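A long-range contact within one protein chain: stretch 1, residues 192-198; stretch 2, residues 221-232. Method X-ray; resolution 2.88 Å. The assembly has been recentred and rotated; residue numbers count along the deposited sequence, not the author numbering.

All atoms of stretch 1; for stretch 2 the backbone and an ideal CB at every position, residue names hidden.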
# COMPACT_ATOMS: atom_id res chain seq x y z
N ASN A 192 47.75 26.37 23.59
CA ASN A 192 48.01 25.45 22.50
C ASN A 192 46.77 25.26 21.62
O ASN A 192 45.81 24.58 22.02
CB ASN A 192 48.46 24.10 23.04
CG ASN A 192 48.98 23.18 21.94
OD1 ASN A 192 48.76 23.42 20.75
ND2 ASN A 192 49.68 22.14 22.34
N MET A 193 46.84 25.83 20.42
CA MET A 193 45.68 25.86 19.51
C MET A 193 45.41 24.52 18.78
O MET A 193 44.27 24.22 18.40
CB MET A 193 45.82 27.01 18.51
CG MET A 193 45.74 28.40 19.15
SD MET A 193 44.18 28.67 20.05
CE MET A 193 44.69 28.78 21.77
N LEU A 194 46.43 23.70 18.61
CA LEU A 194 46.20 22.37 18.05
C LEU A 194 45.50 21.48 19.05
O LEU A 194 44.74 20.58 18.66
CB LEU A 194 47.50 21.72 17.57
CG LEU A 194 48.25 22.45 16.45
CD1 LEU A 194 49.28 21.51 15.84
CD2 LEU A 194 47.30 22.94 15.37
N ALA A 195 45.75 21.72 20.34
CA ALA A 195 45.13 20.93 21.41
C ALA A 195 43.64 21.24 21.53
O ALA A 195 42.82 20.35 21.78
CB ALA A 195 45.81 21.20 22.73
N VAL A 196 43.32 22.51 21.37
CA VAL A 196 41.94 22.94 21.50
C VAL A 196 41.18 22.53 20.24
O VAL A 196 40.00 22.13 20.32
CB VAL A 196 41.85 24.45 21.84
CG1 VAL A 196 42.33 25.30 20.71
CG2 VAL A 196 40.42 24.85 22.20
N MET A 197 41.87 22.55 19.10
CA MET A 197 41.28 22.02 17.84
C MET A 197 40.97 20.53 17.92
O MET A 197 39.98 20.06 17.35
CB MET A 197 42.19 22.30 16.65
CG MET A 197 42.05 23.72 16.15
SD MET A 197 43.13 24.14 14.77
CE MET A 197 42.55 22.93 13.60
N GLY A 198 41.82 19.80 18.63
CA GLY A 198 41.64 18.38 18.90
C GLY A 198 40.45 18.13 19.80
O GLY A 198 39.64 17.21 19.56
N UNK A 221 39.58 33.31 17.08
CA UNK A 221 39.63 34.55 17.83
C UNK A 221 41.03 34.82 18.41
O UNK A 221 41.64 35.88 18.18
CB UNK A 221 38.59 34.51 18.95
N UNK A 222 41.53 33.84 19.15
CA UNK A 222 42.85 33.91 19.74
C UNK A 222 44.01 33.87 18.73
O UNK A 222 45.05 34.48 18.97
CB UNK A 222 43.01 32.76 20.73
N UNK A 223 43.85 33.15 17.61
CA UNK A 223 44.98 32.86 16.68
C UNK A 223 44.51 32.72 15.25
O UNK A 223 44.58 31.64 14.68
CB UNK A 223 45.71 31.58 17.09
N UNK A 224 44.04 33.82 14.64
CA UNK A 224 43.48 33.78 13.30
C UNK A 224 44.46 33.22 12.28
O UNK A 224 44.06 32.49 11.37
CB UNK A 224 43.04 35.18 12.88
N UNK A 225 45.75 33.52 12.46
CA UNK A 225 46.76 33.19 11.48
C UNK A 225 47.09 31.73 11.46
O UNK A 225 47.85 31.29 10.61
CB UNK A 225 48.03 34.00 11.74
N UNK A 226 46.52 30.95 12.38
CA UNK A 226 46.61 29.50 12.31
C UNK A 226 45.71 29.04 11.18
O UNK A 226 44.50 29.13 11.29
CB UNK A 226 46.22 28.84 13.64
N UNK A 227 46.34 28.59 10.10
CA UNK A 227 45.65 28.19 8.88
C UNK A 227 46.14 26.84 8.36
O UNK A 227 45.85 26.46 7.25
CB UNK A 227 45.83 29.26 7.80
N UNK A 228 46.87 26.11 9.18
CA UNK A 228 47.49 24.85 8.80
C UNK A 228 47.47 23.95 10.03
O UNK A 228 48.51 23.75 10.67
CB UNK A 228 48.91 25.05 8.27
N UNK A 229 46.29 23.41 10.38
CA UNK A 229 45.00 23.47 9.72
C UNK A 229 44.13 24.64 10.11
O UNK A 229 44.23 25.13 11.23
CB UNK A 229 44.23 22.18 10.00
N UNK A 230 43.23 25.03 9.21
CA UNK A 230 42.31 26.14 9.42
C UNK A 230 41.14 25.65 10.30
O UNK A 230 40.46 24.71 9.93
CB UNK A 230 41.81 26.69 8.08
N UNK A 231 40.92 26.27 11.47
CA UNK A 231 39.78 25.87 12.29
C UNK A 231 38.44 26.31 11.67
O UNK A 231 37.39 25.86 12.08
CB UNK A 231 39.92 26.46 13.70
N UNK A 232 38.50 27.21 10.70
CA UNK A 232 37.30 27.72 10.08
C UNK A 232 36.54 26.60 9.37
O UNK A 232 35.34 26.69 9.16
CB UNK A 232 37.65 28.84 9.10

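Stretch 1 offers one helical face made of M193, L194 and M197, all carbon and sulfur, with no charge and no side-chain donor or acceptor directed across.

Position 221 lies beyond reach of that face, so stretch 1 sets no preference; it is A221, helical.

At 222 CA-to-CB points toward stretch 1, and the ideal CB sits 4.3 Å from M193 SD. An apolar residue would suit, as would a long chain with an aliphatic stem. K222 is the latter: its CD lies 4.1 Å from M193 CE, while its end leads away and NZ finds a hydrogen bond elsewhere in the structure.

Position 223 leaves helical phi/psi (-150/68) with its CB directed toward stretch 1, the ideal CB 3.8 Å from M193 CG. Leucine, isoleucine or methionine would all be reasonable. M223 is t at chi1, chi2 and chi3, so its chain is extended, and it brings its SD to 3.5 Å from M193 CG.

Positions 224 and 225 form the middle of a type I turn, out of reach. Phi of -57 at 224 admits proline, and 225 favours small polar residues; they are P224 and D225.

The turn closes at 226, where N bonds to the carbonyl O of 223 at 3.1 Å. Its CB again points toward stretch 1, but the ideal CB is still 5.2 Å from M193 CB, so a long, flexible apolar chain has room to reach in. M226 uses it: CE comes to 3.7 Å from L194 CD2, and CG lies 4.4 Å from M197 SD.

Position 227 is out of reach and 228 points away; polar or apolar residues could serve. They are V227 and D228, the latter's carboxylate hydrogen-bonded elsewhere.

At 229 the preceding peptide is cis, which strongly suggests proline. CB points sideways, and the ideal CB is 4.0 Å from M197 CE. P229 packs its CD 3.9 Å from L194 CD2 and its CG 3.7 Å from M197 CE.

Position 230 points away, ahead of a turn into a helix, a site for Asp, Asn, Ser or Thr as a cap. D230 OD1 accepts from the backbone N of 232 at 3.1 Å, a capping bond.

At 231 phi is -71 and the ideal CB is 4.1 Å from M197 SD; proline or a small apolar residue fits. P231 sets CG 3.8 Å from M197 SD.

Position 232 is out of reach, free to serve its own stretch. R232 does so: NH1 makes a salt bridge to D230 OD1 at 2.8 Å, and NH2 donates to P224 O at 3.1 Å.

Stretch 2, residues 221-232: AKMPDMVDPDPR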
# COMPACT_ATOMS: atom_id res chain seq x y z
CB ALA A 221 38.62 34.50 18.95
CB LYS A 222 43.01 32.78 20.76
CG LYS A 222 42.10 32.91 21.98
CD LYS A 222 42.55 31.98 23.10
CE LYS A 222 41.88 32.30 24.43
NZ LYS A 222 40.40 32.23 24.34
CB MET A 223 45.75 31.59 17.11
CG MET A 223 47.10 31.39 16.42
SD MET A 223 48.05 29.98 17.03
CE MET A 223 49.51 30.18 16.04
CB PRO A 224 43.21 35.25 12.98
CG PRO A 224 43.16 35.93 14.28
CD PRO A 224 44.11 35.18 15.16
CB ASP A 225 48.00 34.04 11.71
CG ASP A 225 47.76 35.52 11.42
OD1 ASP A 225 47.18 35.79 10.35
OD2 ASP A 225 48.14 36.40 12.26
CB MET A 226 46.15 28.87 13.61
CG MET A 226 45.92 27.37 13.58
SD MET A 226 47.35 26.49 12.97
CE MET A 226 48.34 26.35 14.46
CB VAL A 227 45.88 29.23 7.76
CG1 VAL A 227 45.17 30.55 8.08
CG2 VAL A 227 47.35 29.45 7.53
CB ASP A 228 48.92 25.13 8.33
CG ASP A 228 49.74 23.86 8.09
OD1 ASP A 228 50.98 23.92 8.28
OD2 ASP A 228 49.16 22.81 7.72
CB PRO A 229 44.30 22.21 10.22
CG PRO A 229 45.15 21.63 11.29
CD PRO A 229 46.17 22.67 11.64
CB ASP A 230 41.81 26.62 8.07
CG ASP A 230 41.34 28.04 8.08
OD1 ASP A 230 40.90 28.44 9.16
OD2 ASP A 230 41.37 28.74 7.00
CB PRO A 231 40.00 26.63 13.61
CG PRO A 231 41.34 27.26 13.50
CD PRO A 231 41.57 27.45 12.05
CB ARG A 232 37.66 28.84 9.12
CG ARG A 232 38.37 30.01 9.79
CD ARG A 232 38.96 30.95 8.76
NE ARG A 232 39.56 32.10 9.41
CZ ARG A 232 40.77 32.11 9.95
NH1 ARG A 232 41.55 31.04 9.89
NH2 ARG A 232 41.20 33.22 10.54
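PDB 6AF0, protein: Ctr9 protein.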